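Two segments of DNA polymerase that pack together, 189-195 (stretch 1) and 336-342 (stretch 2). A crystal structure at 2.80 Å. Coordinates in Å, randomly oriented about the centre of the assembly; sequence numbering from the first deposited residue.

Stretch 1, residues 189-195: LAVKTSD
Stretch 2 (336-342) DVRSTLG

No hydrogen bond links these two stretches; the strand residue with the largest covered area is a lysine, Lys192 (96 Å²), which meets the helix largely through the carbon atoms of its side chain. Residues 189-193 form the end of a strand that begins earlier in the chain. Residues 336-342 lie within a helix that continues beyond both ends. The two elements run in roughly the same direction, with axes 35° apart (signed crossing angle -35°) and 8.1 Å at closest approach. In register, Lys192 CA and Val337 CA are 6.4 Å apart.

The strand is extended, with phi/psi of -100/152 at Ala190, -133/144 at Val191, -138/146 at Lys192 and -129/157 at Thr193. Its side chains alternate: Ala190 and Lys192 point toward the helix, Val191 and Thr193 away. Ser194 (-69/-26) leaves the extended conformation. The helix has phi near -65° and psi between -30° and -56°. Leu341 N donates to Val337 O at 3.0 Å, so these residues lie one turn apart, and both point toward the strand.

Val337 (chi1 p) meets three strand residues. Its CG1 lies 3.9 Å from Ala190 CB, an apolar contact. Its CG2 lies 3.7 Å from both Lys192 N and Lys192 CB, and 4.0 Å from Val191 C.

Lys192 is extended through chi1, chi2 and chi3 (all t) and turns at chi4 (p, 71°). The t values of chi1 to chi3 carry its methylenes across the helix rather than along its axis. Lys192 CG is 3.6 Å from Leu341 CD2, and Lys192 CD is 3.7 Å from Arg338 CG. Lys192 NZ is hydrogen-bonded elsewhere in the structure. The CA-to-CB bond of Arg338 points sideways, and chi1 is m.

Leu341 (chi1 t, chi2 p) also reaches the strand backbone: its CD2 is 3.6 Å from Thr193 O. Thr340 is out of reach, its side chain coming no nearer than 7.3 Å to the strand stretch; its OG1 donates to Asp336 O at 2.9 Å. The contact buries 328 Å² in total.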

# COMPACT_ATOMS: atom_id res chain seq x y z
N LEU A 189 10.80 -3.22 23.72
CA LEU A 189 10.41 -3.99 22.54
C LEU A 189 9.46 -5.08 23.00
O LEU A 189 9.87 -6.00 23.71
CB LEU A 189 11.63 -4.58 21.84
CG LEU A 189 11.47 -5.19 20.45
CD1 LEU A 189 12.78 -5.12 19.68
CD2 LEU A 189 10.98 -6.63 20.52
N ALA A 190 8.20 -4.99 22.58
CA ALA A 190 7.21 -6.01 22.89
C ALA A 190 7.00 -6.94 21.70
O ALA A 190 7.19 -6.55 20.55
CB ALA A 190 5.87 -5.38 23.28
N VAL A 191 6.61 -8.17 22.01
CA VAL A 191 6.25 -9.16 21.00
C VAL A 191 4.95 -9.82 21.42
O VAL A 191 4.71 -10.03 22.62
CB VAL A 191 7.36 -10.21 20.79
CG1 VAL A 191 8.64 -9.56 20.29
CG2 VAL A 191 7.63 -10.99 22.07
N LYS A 192 4.10 -10.13 20.45
CA LYS A 192 2.87 -10.88 20.68
C LYS A 192 2.72 -11.90 19.56
O LYS A 192 3.10 -11.64 18.42
CB LYS A 192 1.65 -9.95 20.76
CG LYS A 192 0.38 -10.64 21.25
CD LYS A 192 -0.75 -9.65 21.46
CE LYS A 192 -2.07 -10.36 21.69
NZ LYS A 192 -2.12 -11.04 23.02
N THR A 193 2.15 -13.05 19.90
CA THR A 193 2.21 -14.22 19.04
C THR A 193 0.81 -14.80 18.85
O THR A 193 -0.09 -14.58 19.66
CB THR A 193 3.13 -15.32 19.61
OG1 THR A 193 2.46 -15.99 20.68
CG2 THR A 193 4.42 -14.72 20.13
N SER A 194 0.65 -15.54 17.75
CA SER A 194 -0.63 -16.18 17.48
C SER A 194 -0.92 -17.30 18.47
O SER A 194 -2.09 -17.63 18.69
CB SER A 194 -0.64 -16.72 16.05
OG SER A 194 0.50 -17.52 15.79
N ASP A 195 0.11 -17.90 19.06
CA ASP A 195 -0.10 -18.85 20.15
C ASP A 195 -0.86 -18.20 21.30
O ASP A 195 -1.80 -18.78 21.85
CB ASP A 195 1.24 -19.40 20.64
CG ASP A 195 1.82 -20.44 19.71
OD1 ASP A 195 1.13 -20.84 18.75
OD2 ASP A 195 2.98 -20.86 19.94
N ASP A 336 0.06 -1.06 21.75
CA ASP A 336 0.54 -1.02 20.37
C ASP A 336 0.59 -2.42 19.77
O ASP A 336 -0.01 -2.67 18.71
CB ASP A 336 1.92 -0.36 20.32
CG ASP A 336 1.85 1.16 20.34
OD1 ASP A 336 0.79 1.71 19.99
OD2 ASP A 336 2.86 1.79 20.71
N VAL A 337 1.30 -3.34 20.42
CA VAL A 337 1.50 -4.67 19.85
C VAL A 337 0.20 -5.46 19.84
O VAL A 337 -0.03 -6.28 18.95
CB VAL A 337 2.63 -5.41 20.59
CG1 VAL A 337 2.20 -5.80 22.00
CG2 VAL A 337 3.07 -6.64 19.80
N ARG A 338 -0.68 -5.24 20.83
CA ARG A 338 -1.98 -5.90 20.81
C ARG A 338 -2.84 -5.40 19.66
O ARG A 338 -3.57 -6.17 19.03
CB ARG A 338 -2.70 -5.71 22.15
CG ARG A 338 -2.25 -6.70 23.22
CD ARG A 338 -2.34 -6.11 24.62
NE ARG A 338 -2.60 -7.13 25.63
CZ ARG A 338 -2.40 -6.97 26.93
NH1 ARG A 338 -1.93 -5.81 27.39
NH2 ARG A 338 -2.66 -7.96 27.77
N SER A 339 -2.77 -4.09 19.37
CA SER A 339 -3.46 -3.56 18.20
C SER A 339 -2.83 -4.08 16.91
O SER A 339 -3.54 -4.38 15.94
CB SER A 339 -3.43 -2.03 18.23
OG SER A 339 -4.18 -1.53 19.32
N THR A 340 -1.50 -4.19 16.87
CA THR A 340 -0.82 -4.66 15.67
C THR A 340 -1.24 -6.07 15.31
O THR A 340 -1.58 -6.36 14.15
CB THR A 340 0.70 -4.58 15.86
OG1 THR A 340 1.09 -3.22 16.08
CG2 THR A 340 1.42 -5.11 14.63
N LEU A 341 -1.24 -6.98 16.29
CA LEU A 341 -1.72 -8.33 16.03
C LEU A 341 -3.23 -8.34 15.78
O LEU A 341 -3.72 -9.19 15.03
CB LEU A 341 -1.37 -9.25 17.20
CG LEU A 341 -1.61 -10.74 16.95
CD1 LEU A 341 -0.82 -11.22 15.75
CD2 LEU A 341 -1.26 -11.57 18.18
N GLY A 342 -3.97 -7.43 16.41
CA GLY A 342 -5.39 -7.32 16.12
C GLY A 342 -5.66 -6.93 14.68
O GLY A 342 -6.50 -7.54 14.01